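Long-range contacts in RsfP (Uncultured bacterium, PDB 4GLJ), which probably catalyses the phosphate-dependent cleavage of methylthioadenosine to adenine and methylthioribose 1-phosphate, and also binds the dye rhodamine B: residues Leu30-Val36 with Asp48-Leu54; Ile82-Lys86 with Glu209-Ala213; Ala154-Ile160 with Gln251-Ala256. All blocks are in the same frame, centred on the assembly; numbering follows the deposited sequence.

Overall arrangement
Following the chain from the N terminus, interaction 1 comes first and closes a short loop of 11 residues, pairing strand 33-36 with strand 49-54 at the margin of the central mixed sheet. Interaction 2 opens after it, joining helix 78-87 to the turn between helix 200-209 and strand 213-221. Interaction 3 begins within that span and closes beyond it, bringing the end of helix 145-157 against helix 237-263, so the second and third contacts cross. Strand 49-54 reaches both of the others: Ile49 CD1 packs on Ala84 CB, and Leu54 CD2 on Lys254 CG. Interactions 2 and 3 do not touch, their nearest atoms being about 11 Å apart.

Interaction 1 (Leu30-Val36 with Asp48-Leu54); sequences LTNKRSV and DIVLGEL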
ATOM      1  N   LEU A  30      29.043  21.986 -14.489  1.00 57.84           N
ATOM      2  CA  LEU A  30      28.259  23.076 -15.106  1.00 54.68           C
ATOM      3  C   LEU A  30      28.955  24.415 -14.958  1.00 53.59           C
ATOM      4  O   LEU A  30      29.503  24.716 -13.895  1.00 52.71           O
ATOM      5  CB  LEU A  30      26.859  23.188 -14.510  1.00 51.71           C
ATOM      6  CG  LEU A  30      25.983  21.937 -14.523  1.00 51.22           C
ATOM      7  CD1 LEU A  30      24.751  22.193 -13.629  1.00 52.14           C
ATOM      8  CD2 LEU A  30      25.581  21.547 -15.940  1.00 48.88           C
ATOM      9  N   THR A  31      28.911  25.213 -16.017  1.00 50.52           N
ATOM     10  CA  THR A  31      29.390  26.586 -15.970  1.00 51.07           C
ATOM     11  C   THR A  31      28.276  27.604 -15.746  1.00 49.73           C
ATOM     12  O   THR A  31      27.089  27.326 -16.035  1.00 47.82           O
ATOM     13  CB  THR A  31      30.106  26.953 -17.285  1.00 53.43           C
ATOM     14  OG1 THR A  31      29.164  26.865 -18.366  1.00 53.69           O
ATOM     15  CG2 THR A  31      31.270  25.991 -17.538  1.00 54.99           C
ATOM     16  N   ASN A  32      28.668  28.791 -15.256  1.00 50.04           N
ATOM     17  CA  ASN A  32      27.756  29.875 -14.883  1.00 50.16           C
ATOM     18  C   ASN A  32      26.602  29.337 -14.035  1.00 47.71           C
ATOM     19  O   ASN A  32      25.421  29.678 -14.283  1.00 46.24           O
ATOM     20  CB  ASN A  32      27.238  30.642 -16.104  1.00 52.03           C
ATOM     21  CG  ASN A  32      28.330  31.515 -16.748  1.00 57.77           C
ATOM     22  OD1 ASN A  32      28.858  32.459 -16.139  1.00 62.79           O
ATOM     23  ND2 ASN A  32      28.685  31.186 -17.976  1.00 58.94           N
ATOM     24  N   LYS A  33      26.948  28.495 -13.054  1.00 47.07           N
ATOM     25  CA  LYS A  33      25.976  27.972 -12.091  1.00 47.87           C
ATOM     26  C   LYS A  33      25.218  29.130 -11.471  1.00 49.22           C
ATOM     27  O   LYS A  33      25.793  30.222 -11.217  1.00 48.54           O
ATOM     28  CB  LYS A  33      26.656  27.171 -10.989  1.00 51.85           C
ATOM     29  CG  LYS A  33      27.201  25.816 -11.422  1.00 57.47           C
ATOM     30  CD  LYS A  33      27.858  25.131 -10.218  1.00 61.95           C
ATOM     31  CE  LYS A  33      28.701  23.935 -10.630  1.00 63.16           C
ATOM     32  NZ  LYS A  33      29.898  24.411 -11.360  1.00 65.30           N
ATOM     33  N   ARG A  34      23.925  28.936 -11.283  1.00 44.64           N
ATOM     34  CA  ARG A  34      23.092  29.919 -10.565  1.00 46.79           C
ATOM     35  C   ARG A  34      21.912  29.151  -9.994  1.00 46.95           C
ATOM     36  O   ARG A  34      21.446  28.171 -10.633  1.00 45.73           O
ATOM     37  CB  ARG A  34      22.623  31.086 -11.472  1.00 47.37           C
ATOM     38  CG  ARG A  34      21.666  30.713 -12.625  1.00 44.96           C
ATOM     39  CD  ARG A  34      22.447  30.457 -13.901  1.00 45.25           C
ATOM     40  NE  ARG A  34      21.645  30.274 -15.105  1.00 44.31           N
ATOM     41  CZ  ARG A  34      22.147  29.777 -16.231  1.00 45.08           C
ATOM     42  NH1 ARG A  34      23.412  29.422 -16.282  1.00 45.84           N
ATOM     43  NH2 ARG A  34      21.391  29.615 -17.310  1.00 45.99           N
ATOM     44  N   SER A  35      21.465  29.530  -8.802  1.00 46.46           N
ATOM     45  CA  SER A  35      20.396  28.796  -8.120  1.00 47.69           C
ATOM     46  C   SER A  35      19.075  29.530  -8.264  1.00 48.66           C
ATOM     47  O   SER A  35      19.044  30.756  -8.195  1.00 47.11           O
ATOM     48  CB  SER A  35      20.708  28.672  -6.641  1.00 50.32           C
ATOM     49  OG  SER A  35      21.716  27.718  -6.435  1.00 52.26           O
ATOM     50  N   VAL A  36      17.978  28.801  -8.439  1.00 46.10           N
ATOM     51  CA  VAL A  36      16.682  29.468  -8.473  1.00 48.32           C
ATOM     52  C   VAL A  36      15.779  28.807  -7.427  1.00 49.52           C
ATOM     53  O   VAL A  36      15.764  27.562  -7.304  1.00 47.06           O
ATOM     54  CB  VAL A  36      16.045  29.507  -9.889  1.00 47.77           C
ATOM     55  CG1 VAL A  36      16.925  30.335 -10.843  1.00 54.05           C
ATOM     56  CG2 VAL A  36      15.849  28.108 -10.432  1.00 47.76           C
ATOM     57  N   ASP A  48      16.921  24.426  -3.774  1.00 37.46           N
ATOM     58  CA  ASP A  48      17.012  25.341  -4.910  1.00 38.49           C
ATOM     59  C   ASP A  48      17.486  24.557  -6.132  1.00 37.36           C
ATOM     60  O   ASP A  48      18.329  23.692  -6.017  1.00 37.93           O
ATOM     61  CB  ASP A  48      18.014  26.454  -4.603  1.00 42.27           C
ATOM     62  CG  ASP A  48      17.544  27.387  -3.500  1.00 46.70           C
ATOM     63  OD1 ASP A  48      16.345  27.370  -3.122  1.00 51.33           O
ATOM     64  OD2 ASP A  48      18.370  28.154  -3.003  1.00 50.74           O
ATOM     65  N   ILE A  49      16.851  24.761  -7.273  1.00 36.07           N
ATOM     66  CA  ILE A  49      17.296  24.159  -8.494  1.00 34.63           C
ATOM     67  C   ILE A  49      18.535  24.907  -9.035  1.00 36.27           C
ATOM     68  O   ILE A  49      18.567  26.160  -9.095  1.00 37.05           O
ATOM     69  CB  ILE A  49      16.108  24.125  -9.446  1.00 36.37           C
ATOM     70  CG1 ILE A  49      15.130  23.047  -8.929  1.00 35.09           C
ATOM     71  CG2 ILE A  49      16.525  23.827 -10.886  1.00 37.62           C
ATOM     72  CD1 ILE A  49      13.722  23.363  -9.327  1.00 38.18           C
ATOM     73  N   VAL A  50      19.589  24.144  -9.325  1.00 35.35           N
ATOM     74  CA  VAL A  50      20.804  24.729  -9.940  1.00 35.49           C
ATOM     75  C   VAL A  50      20.718  24.688 -11.492  1.00 35.01           C
ATOM     76  O   VAL A  50      20.422  23.652 -12.102  1.00 34.53           O
ATOM     77  CB  VAL A  50      22.125  24.057  -9.495  1.00 36.22           C
ATOM     78  CG1 VAL A  50      23.331  24.712 -10.203  1.00 37.21           C
ATOM     79  CG2 VAL A  50      22.369  24.203  -7.994  1.00 37.48           C
ATOM     80  N   LEU A  51      20.924  25.837 -12.107  1.00 36.99           N
ATOM     81  CA  LEU A  51      21.003  25.956 -13.568  1.00 39.18           C
ATOM     82  C   LEU A  51      22.436  26.241 -13.984  1.00 39.58           C
ATOM     83  O   LEU A  51      23.141  27.040 -13.374  1.00 39.59           O
ATOM     84  CB  LEU A  51      20.066  27.037 -14.119  1.00 41.96           C
ATOM     85  CG  LEU A  51      18.586  26.747 -13.816  1.00 40.50           C
ATOM     86  CD1 LEU A  51      17.816  28.053 -13.840  1.00 47.90           C
ATOM     87  CD2 LEU A  51      18.020  25.789 -14.829  1.00 38.12           C
ATOM     88  N   GLY A  52      22.864  25.565 -15.035  1.00 40.11           N
ATOM     89  CA  GLY A  52      24.203  25.788 -15.535  1.00 40.46           C
ATOM     90  C   GLY A  52      24.252  25.227 -16.934  1.00 41.52           C
ATOM     91  O   GLY A  52      23.271  24.609 -17.386  1.00 40.73           O
ATOM     92  N   GLU A  53      25.383  25.450 -17.602  1.00 43.29           N
ATOM     93  CA  GLU A  53      25.598  24.976 -18.966  1.00 44.82           C
ATOM     94  C   GLU A  53      26.660  23.890 -18.975  1.00 45.11           C
ATOM     95  O   GLU A  53      27.690  23.999 -18.329  1.00 44.19           O
ATOM     96  CB  GLU A  53      25.964  26.126 -19.932  1.00 46.08           C
ATOM     97  CG  GLU A  53      24.732  26.918 -20.382  1.00 46.75           C
ATOM     98  CD  GLU A  53      24.198  27.836 -19.271  1.00 47.79           C
ATOM     99  OE1 GLU A  53      25.040  28.430 -18.536  1.00 44.85           O
ATOM    100  OE2 GLU A  53      22.946  27.962 -19.142  1.00 47.13           O
ATOM    101  N   LEU A  54      26.339  22.825 -19.697  1.00 46.06           N
ATOM    102  CA  LEU A  54      27.263  21.741 -20.003  1.00 48.18           C
ATOM    103  C   LEU A  54      27.462  21.936 -21.490  1.00 50.76           C
ATOM    104  O   LEU A  54      26.510  21.806 -22.260  1.00 47.50           O
ATOM    105  CB  LEU A  54      26.539  20.408 -19.650  1.00 47.89           C
ATOM    106  CG  LEU A  54      27.264  19.246 -18.963  1.00 50.43           C
ATOM    107  CD1 LEU A  54      28.157  19.729 -17.813  1.00 50.75           C
ATOM    108  CD2 LEU A  54      26.251  18.204 -18.494  1.00 45.58           C
TER
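Residues 30-36 pair with residues 48-54 as an antiparallel beta hairpin, the axes of strands 33-36 and 49-54 lying 4.6 Å apart at 151°. Strand 49-54 pairs on with strand 57-63, so strand 33-36 extends the margin of the mixed sheet. Arg34-Leu51 and Val36-Ile49 are hydrogen-bonded pairs, the bond from Ile49 N being weak, and Ser35-Val50 between them is non-hydrogen-bonded. Between Thr31 and Arg34 a beta bulge shifts the register by one residue, and Thr31 and Glu53 bond in both directions. Glu53 O also accepts from Thr31 OG1 at 3.2 Å, from above the carbonyl plane.

On the Leu51 face, Arg34 grips the Glu53 carboxylate end-on in a two-pronged salt bridge. Arg34 NH1 reaches Glu53 OE1 at 3.0 Å and Arg34 NH2 reaches Glu53 OE2 at 2.9 Å, each on a syn lone pair, with the two planes 25° apart. Arg34 CG sits between the backbone N and the carbonyl carbon (chi1 65°), and a bend at chi2 lays the guanidinium over Leu51 CB. NH1 also donates to Asn32 O within the bulge, while Glu53 OE2 also bonds Thr58 OG1. A leucine in place of Arg34 would probably leave the Glu53 carboxylate without its countercharge and the Asn32 carbonyl without this donor.

Before the bulge, Leu30 CB rests 3.9 Å from Gly52 CA, and Leu30 CD2 meets Leu54 CD1 at 3.7 Å.

Interaction 2 (Ile82-Lys86 with Glu209-Ala213); sequences IYALK and EASIA
The flat group at the centre of this contact is the Ala210 carbonyl, which Lys86 approaches from its oxygen end. Lys86 NZ donates a hydrogen bond to Ala210 O at 2.9 Å. The donor is tilted 21° from the carbonyl plane, with a C=O...N angle of 156°.

The lysine leaves helix 78-87 with CG anti to the backbone N (chi1 -170°), bends once at chi2 and then runs extended to the amino group. Lys86 CE comes to 3.3 Å from Ala210 O. The lysine chain and the Ile212 side chain run alongside one another, pointing opposite ways, with Lys86 CD 4.0 Å from Ile212 CD1. One turn earlier, Ile82 CG2 packs on Ala210 CB at 3.8 Å. Ile82 and Ile212 also both lie against Ile93, so both sides of the contact rest on strand 92-101 of the central sheet.

The turn that is gripped here is a Schellman motif ending helix 200-209, with Ser211 as its positive-phi residue just before strand 213-221. Glu209, at the end of that helix, points to other partners and bonds Gln178 of a neighbouring subunit.

A positively charged amino group therefore sits at the C-terminal end of a helix, where it is likely to offset the partial negative charge gathered on the last carbonyls.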
ATOM      1  N   ILE A  82       8.592  18.191  -9.528  1.00 27.76           N
ATOM      2  CA  ILE A  82       8.242  17.972 -10.946  1.00 27.35           C
ATOM      3  C   ILE A  82       7.559  19.229 -11.381  1.00 28.73           C
ATOM      4  O   ILE A  82       7.820  19.691 -12.476  1.00 27.72           O
ATOM      5  CB  ILE A  82       7.317  16.687 -11.067  1.00 26.79           C
ATOM      6  CG1 ILE A  82       8.134  15.400 -10.834  1.00 25.63           C
ATOM      7  CG2 ILE A  82       6.669  16.631 -12.452  1.00 27.98           C
ATOM      8  CD1 ILE A  82       9.383  15.218 -11.694  1.00 26.92           C
ATOM      9  N   TYR A  83       6.706  19.844 -10.530  1.00 27.34           N
ATOM     10  CA  TYR A  83       6.020  21.054 -10.948  1.00 29.44           C
ATOM     11  C   TYR A  83       7.066  22.169 -11.241  1.00 30.99           C
ATOM     12  O   TYR A  83       7.003  22.916 -12.254  1.00 31.60           O
ATOM     13  CB  TYR A  83       5.058  21.565  -9.876  1.00 30.25           C
ATOM     14  CG  TYR A  83       4.077  22.636 -10.388  1.00 33.54           C
ATOM     15  CD1 TYR A  83       2.813  22.281 -10.875  1.00 35.43           C
ATOM     16  CD2 TYR A  83       4.414  24.008 -10.408  1.00 34.84           C
ATOM     17  CE1 TYR A  83       1.911  23.259 -11.346  1.00 37.60           C
ATOM     18  CE2 TYR A  83       3.525  24.989 -10.882  1.00 38.58           C
ATOM     19  CZ  TYR A  83       2.275  24.590 -11.352  1.00 39.85           C
ATOM     20  OH  TYR A  83       1.392  25.523 -11.861  1.00 44.88           O
ATOM     21  N   ALA A  84       8.024  22.319 -10.339  1.00 29.91           N
ATOM     22  CA  ALA A  84       9.085  23.338 -10.521  1.00 31.25           C
ATOM     23  C   ALA A  84       9.859  23.143 -11.858  1.00 30.22           C
ATOM     24  O   ALA A  84      10.134  24.105 -12.558  1.00 31.84           O
ATOM     25  CB  ALA A  84      10.021  23.292  -9.319  1.00 30.94           C
ATOM     26  N   LEU A  85      10.143  21.900 -12.228  1.00 31.04           N
ATOM     27  CA  LEU A  85      10.948  21.626 -13.426  1.00 29.54           C
ATOM     28  C   LEU A  85      10.052  21.931 -14.625  1.00 31.71           C
ATOM     29  O   LEU A  85      10.506  22.522 -15.596  1.00 30.55           O
ATOM     30  CB  LEU A  85      11.431  20.175 -13.456  1.00 27.82           C
ATOM     31  CG  LEU A  85      12.478  19.817 -12.392  1.00 27.98           C
ATOM     32  CD1 LEU A  85      12.848  18.340 -12.459  1.00 27.31           C
ATOM     33  CD2 LEU A  85      13.755  20.682 -12.541  1.00 27.89           C
ATOM     34  N   LYS A  86       8.776  21.529 -14.550  1.00 30.18           N
ATOM     35  CA  LYS A  86       7.807  22.021 -15.542  1.00 31.73           C
ATOM     36  C   LYS A  86       7.792  23.535 -15.757  1.00 32.86           C
ATOM     37  O   LYS A  86       7.784  23.981 -16.909  1.00 35.91           O
ATOM     38  CB  LYS A  86       6.372  21.520 -15.230  1.00 30.75           C
ATOM     39  CG  LYS A  86       5.441  21.825 -16.393  1.00 31.09           C
ATOM     40  CD  LYS A  86       5.849  20.934 -17.604  1.00 30.73           C
ATOM     41  CE  LYS A  86       4.822  21.210 -18.728  1.00 33.21           C
ATOM     42  NZ  LYS A  86       5.015  20.290 -19.906  1.00 36.86           N
ATOM     43  N   GLU A 209       2.397  12.887 -16.014  1.00 22.96           N
ATOM     44  CA  GLU A 209       1.253  13.813 -15.948  1.00 24.59           C
ATOM     45  C   GLU A 209       1.638  15.220 -16.348  1.00 22.64           C
ATOM     46  O   GLU A 209       0.763  16.006 -16.797  1.00 25.17           O
ATOM     47  CB  GLU A 209       0.671  13.886 -14.532  1.00 24.47           C
ATOM     48  CG  GLU A 209      -0.043  12.585 -14.146  1.00 24.21           C
ATOM     49  CD  GLU A 209      -0.720  12.676 -12.798  1.00 24.55           C
ATOM     50  OE1 GLU A 209      -0.385  13.637 -12.034  1.00 22.29           O
ATOM     51  OE2 GLU A 209      -1.572  11.769 -12.494  1.00 24.81           O
ATOM     52  N   ALA A 210       2.904  15.560 -16.104  1.00 22.96           N
ATOM     53  CA  ALA A 210       3.414  16.869 -16.470  1.00 24.40           C
ATOM     54  C   ALA A 210       3.897  16.923 -17.908  1.00 24.66           C
ATOM     55  O   ALA A 210       4.529  17.909 -18.310  1.00 25.92           O
ATOM     56  CB  ALA A 210       4.537  17.284 -15.553  1.00 22.74           C
ATOM     57  N   SER A 211       3.610  15.874 -18.679  1.00 25.60           N
ATOM     58  CA  SER A 211       4.038  15.757 -20.097  1.00 28.76           C
ATOM     59  C   SER A 211       5.572  15.914 -20.282  1.00 29.98           C
ATOM     60  O   SER A 211       6.025  16.505 -21.258  1.00 31.05           O
ATOM     61  CB  SER A 211       3.260  16.791 -20.947  1.00 30.54           C
ATOM     62  OG  SER A 211       1.851  16.529 -20.887  1.00 33.43           O
ATOM     63  N   ILE A 212       6.368  15.370 -19.365  1.00 27.85           N
ATOM     64  CA  ILE A 212       7.830  15.444 -19.453  1.00 26.36           C
ATOM     65  C   ILE A 212       8.396  14.046 -19.646  1.00 27.11           C
ATOM     66  O   ILE A 212       8.027  13.131 -18.910  1.00 24.91           O
ATOM     67  CB  ILE A 212       8.443  16.023 -18.169  1.00 25.63           C
ATOM     68  CG1 ILE A 212       7.920  17.419 -17.863  1.00 27.25           C
ATOM     69  CG2 ILE A 212       9.983  15.997 -18.225  1.00 25.68           C
ATOM     70  CD1 ILE A 212       8.281  17.979 -16.461  1.00 26.63           C
ATOM     71  N   ALA A 213       9.291  13.873 -20.605  1.00 27.63           N
ATOM     72  CA  ALA A 213       9.875  12.597 -20.887  1.00 28.30           C
ATOM     73  C   ALA A 213      10.829  12.300 -19.771  1.00 27.51           C
ATOM     74  O   ALA A 213      11.570  13.155 -19.330  1.00 28.64           O
ATOM     75  CB  ALA A 213      10.598  12.623 -22.264  1.00 31.83           C
TER

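Interaction 3 (Ala154-Ile160 with Gln251-Ala256); sequences AYDNADI and QVIKQA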
ATOM      1  N   ALA A 154      24.928   6.941 -24.284  1.00 30.07           N
ATOM      2  CA  ALA A 154      25.686   7.909 -23.418  1.00 29.95           C
ATOM      3  C   ALA A 154      26.688   7.113 -22.551  1.00 29.94           C
ATOM      4  O   ALA A 154      27.862   7.524 -22.374  1.00 31.41           O
ATOM      5  CB  ALA A 154      24.749   8.721 -22.509  1.00 27.86           C
ATOM      6  N   TYR A 155      26.230   5.972 -22.014  1.00 25.86           N
ATOM      7  CA  TYR A 155      27.079   5.130 -21.147  1.00 27.65           C
ATOM      8  C   TYR A 155      28.265   4.674 -21.963  1.00 29.25           C
ATOM      9  O   TYR A 155      29.420   4.669 -21.478  1.00 32.04           O
ATOM     10  CB  TYR A 155      26.348   3.822 -20.678  1.00 25.72           C
ATOM     11  CG  TYR A 155      27.231   2.934 -19.791  1.00 27.68           C
ATOM     12  CD1 TYR A 155      27.246   3.106 -18.378  1.00 28.01           C
ATOM     13  CD2 TYR A 155      28.007   1.878 -20.333  1.00 28.24           C
ATOM     14  CE1 TYR A 155      28.043   2.288 -17.564  1.00 29.97           C
ATOM     15  CE2 TYR A 155      28.797   1.083 -19.522  1.00 30.55           C
ATOM     16  CZ  TYR A 155      28.810   1.270 -18.142  1.00 29.45           C
ATOM     17  OH  TYR A 155      29.611   0.441 -17.328  1.00 33.61           O
ATOM     18  N   ASP A 156      27.995   4.214 -23.193  1.00 29.80           N
ATOM     19  CA  ASP A 156      29.076   3.696 -23.994  1.00 31.97           C
ATOM     20  C   ASP A 156      30.018   4.819 -24.343  1.00 33.47           C
ATOM     21  O   ASP A 156      31.217   4.601 -24.409  1.00 34.33           O
ATOM     22  CB  ASP A 156      28.574   3.045 -25.293  1.00 34.85           C
ATOM     23  CG  ASP A 156      27.867   1.716 -25.055  1.00 36.12           C
ATOM     24  OD1 ASP A 156      28.235   0.958 -24.119  1.00 36.74           O
ATOM     25  OD2 ASP A 156      26.940   1.388 -25.840  1.00 38.50           O
ATOM     26  N   ASN A 157      29.467   5.995 -24.609  1.00 34.91           N
ATOM     27  CA  ASN A 157      30.263   7.195 -24.992  1.00 37.46           C
ATOM     28  C   ASN A 157      31.147   7.713 -23.844  1.00 37.48           C
ATOM     29  O   ASN A 157      32.164   8.357 -24.055  1.00 40.33           O
ATOM     30  CB  ASN A 157      29.356   8.328 -25.496  1.00 37.11           C
ATOM     31  CG  ASN A 157      28.826   8.081 -26.899  1.00 41.44           C
ATOM     32  OD1 ASN A 157      29.159   7.095 -27.536  1.00 42.07           O
ATOM     33  ND2 ASN A 157      27.999   8.978 -27.379  1.00 42.42           N
ATOM     34  N   ALA A 158      30.784   7.386 -22.631  1.00 35.62           N
ATOM     35  CA  ALA A 158      31.480   7.887 -21.451  1.00 37.97           C
ATOM     36  C   ALA A 158      32.722   7.044 -21.162  1.00 40.63           C
ATOM     37  O   ALA A 158      33.561   7.426 -20.345  1.00 40.43           O
ATOM     38  CB  ALA A 158      30.519   7.836 -20.282  1.00 36.42           C
ATOM     39  N   ASP A 159      32.815   5.871 -21.794  1.00 42.03           N
ATOM     40  CA  ASP A 159      33.953   4.946 -21.576  1.00 46.21           C
ATOM     41  C   ASP A 159      34.284   4.675 -20.081  1.00 46.76           C
ATOM     42  O   ASP A 159      35.425   4.903 -19.620  1.00 49.12           O
ATOM     43  CB  ASP A 159      35.203   5.430 -22.344  1.00 49.77           C
ATOM     44  CG  ASP A 159      36.265   4.326 -22.521  1.00 57.61           C
ATOM     45  OD1 ASP A 159      36.029   3.130 -22.213  1.00 58.67           O
ATOM     46  OD2 ASP A 159      37.361   4.658 -22.989  1.00 63.65           O
ATOM     47  N   ILE A 160      33.296   4.180 -19.343  1.00 42.51           N
ATOM     48  CA  ILE A 160      33.411   3.906 -17.905  1.00 44.28           C
ATOM     49  C   ILE A 160      34.335   2.695 -17.685  1.00 48.00           C
ATOM     50  O   ILE A 160      34.255   1.717 -18.417  1.00 45.76           O
ATOM     51  CB  ILE A 160      32.020   3.702 -17.293  1.00 42.52           C
ATOM     52  CG1 ILE A 160      31.123   4.939 -17.569  1.00 40.02           C
ATOM     53  CG2 ILE A 160      32.114   3.385 -15.786  1.00 44.75           C
ATOM     54  CD1 ILE A 160      31.576   6.228 -16.911  1.00 38.91           C
ATOM     55  N   GLN A 251      29.903  11.366 -15.646  1.00 37.26           N
ATOM     56  CA  GLN A 251      30.406  11.202 -17.041  1.00 39.15           C
ATOM     57  C   GLN A 251      29.301  10.779 -17.992  1.00 36.68           C
ATOM     58  O   GLN A 251      29.157  11.319 -19.116  1.00 32.85           O
ATOM     59  CB  GLN A 251      31.598  10.226 -17.126  1.00 43.40           C
ATOM     60  CG  GLN A 251      32.724  10.527 -16.167  1.00 48.11           C
ATOM     61  CD  GLN A 251      33.113  11.993 -16.209  1.00 56.00           C
ATOM     62  OE1 GLN A 251      33.228  12.596 -17.301  1.00 58.95           O
ATOM     63  NE2 GLN A 251      33.318  12.586 -15.021  1.00 59.40           N
ATOM     64  N   VAL A 252      28.427   9.895 -17.487  1.00 33.23           N
ATOM     65  CA  VAL A 252      27.329   9.439 -18.294  1.00 29.97           C
ATOM     66  C   VAL A 252      26.346  10.566 -18.603  1.00 29.45           C
ATOM     67  O   VAL A 252      25.923  10.705 -19.756  1.00 29.53           O
ATOM     68  CB  VAL A 252      26.603   8.209 -17.654  1.00 29.32           C
ATOM     69  CG1 VAL A 252      25.453   7.775 -18.578  1.00 28.15           C
ATOM     70  CG2 VAL A 252      27.621   7.048 -17.412  1.00 30.38           C
ATOM     71  N   ILE A 253      25.957  11.328 -17.577  1.00 29.22           N
ATOM     72  CA  ILE A 253      25.098  12.508 -17.707  1.00 31.24           C
ATOM     73  C   ILE A 253      25.701  13.501 -18.724  1.00 32.91           C
ATOM     74  O   ILE A 253      24.975  14.030 -19.593  1.00 34.04           O
ATOM     75  CB  ILE A 253      24.942  13.187 -16.299  1.00 33.34           C
ATOM     76  CG1 ILE A 253      23.977  12.388 -15.395  1.00 36.15           C
ATOM     77  CG2 ILE A 253      24.523  14.646 -16.347  1.00 37.64           C
ATOM     78  CD1 ILE A 253      24.227  12.779 -13.925  1.00 40.53           C
ATOM     79  N   LYS A 254      26.998  13.796 -18.597  1.00 34.50           N
ATOM     80  CA  LYS A 254      27.656  14.698 -19.602  1.00 37.73           C
ATOM     81  C   LYS A 254      27.344  14.245 -21.040  1.00 34.91           C
ATOM     82  O   LYS A 254      26.842  15.011 -21.855  1.00 35.64           O
ATOM     83  CB  LYS A 254      29.176  14.835 -19.342  1.00 41.73           C
ATOM     84  CG  LYS A 254      29.428  15.949 -18.368  1.00 49.77           C
ATOM     85  CD  LYS A 254      30.895  16.188 -17.964  1.00 56.48           C
ATOM     86  CE  LYS A 254      31.233  15.343 -16.742  1.00 55.41           C
ATOM     87  NZ  LYS A 254      32.320  15.961 -15.939  1.00 64.31           N
ATOM     88  N   GLN A 255      27.578  12.972 -21.311  1.00 35.33           N
ATOM     89  CA  GLN A 255      27.301  12.386 -22.622  1.00 34.08           C
ATOM     90  C   GLN A 255      25.829  12.392 -23.006  1.00 32.58           C
ATOM     91  O   GLN A 255      25.497  12.671 -24.165  1.00 33.01           O
ATOM     92  CB  GLN A 255      27.860  10.966 -22.696  1.00 35.11           C
ATOM     93  CG  GLN A 255      29.386  10.836 -22.588  1.00 37.84           C
ATOM     94  CD  GLN A 255      30.168  11.664 -23.604  1.00 41.59           C
ATOM     95  OE1 GLN A 255      29.745  11.897 -24.726  1.00 42.82           O
ATOM     96  NE2 GLN A 255      31.296  12.149 -23.173  1.00 42.85           N
ATOM     97  N   ALA A 256      24.932  12.132 -22.028  1.00 31.55           N
ATOM     98  CA  ALA A 256      23.512  12.072 -22.273  1.00 30.09           C
ATOM     99  C   ALA A 256      22.915  13.445 -22.561  1.00 31.37           C
ATOM    100  O   ALA A 256      22.109  13.571 -23.476  1.00 30.11           O
ATOM    101  CB  ALA A 256      22.765  11.423 -21.060  1.00 25.95           C
TER
HETATM  102  O   HOH W   1      27.491  11.604 -25.890  1.00 41.51           O
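Apolar packing carries most of the contact between Ala154-Ile160 and Gln251-Ala256. Ala154 CB points toward the opposite backbone and comes to 3.4 Å from Ala256 N, and also meets Ala256 CB at 3.7 Å. Val252 spreads its two methyls: CG1, anti to the backbone N (chi1 -180°), lies along the Tyr155 backbone, while Val252 CG2 reaches Tyr155 CD1 obliquely at 4.1 Å and also touches Ala158 CB and Ile160 CD1. Ile160 CD1 also reaches Gln251 CB at 4.0 Å, and Gln255 CB packs 3.5 Å from Ala154 O.

This is close helix-helix packing, in which the small side chains of Ala154 and Ala158 let the backbone come near helix 237-263; the CA atoms of Ala154 and Gln255 are only 4.8 Å apart. Tyr155 and Val252 both rest on Met111, which sets the junction of the two helices against strand 111-119 of the phosphorylase fold.

No direct hydrogen bond crosses the contact, and polar linkage falls to one water. A bend at chi2 folds the Gln255 amide back beside Asn157 CB, where OE1 meets the water. It accepts from Asn157 ND2 at 3.1 Å and donates to Gln255 O and, at 2.6 Å, to Gln255 OE1.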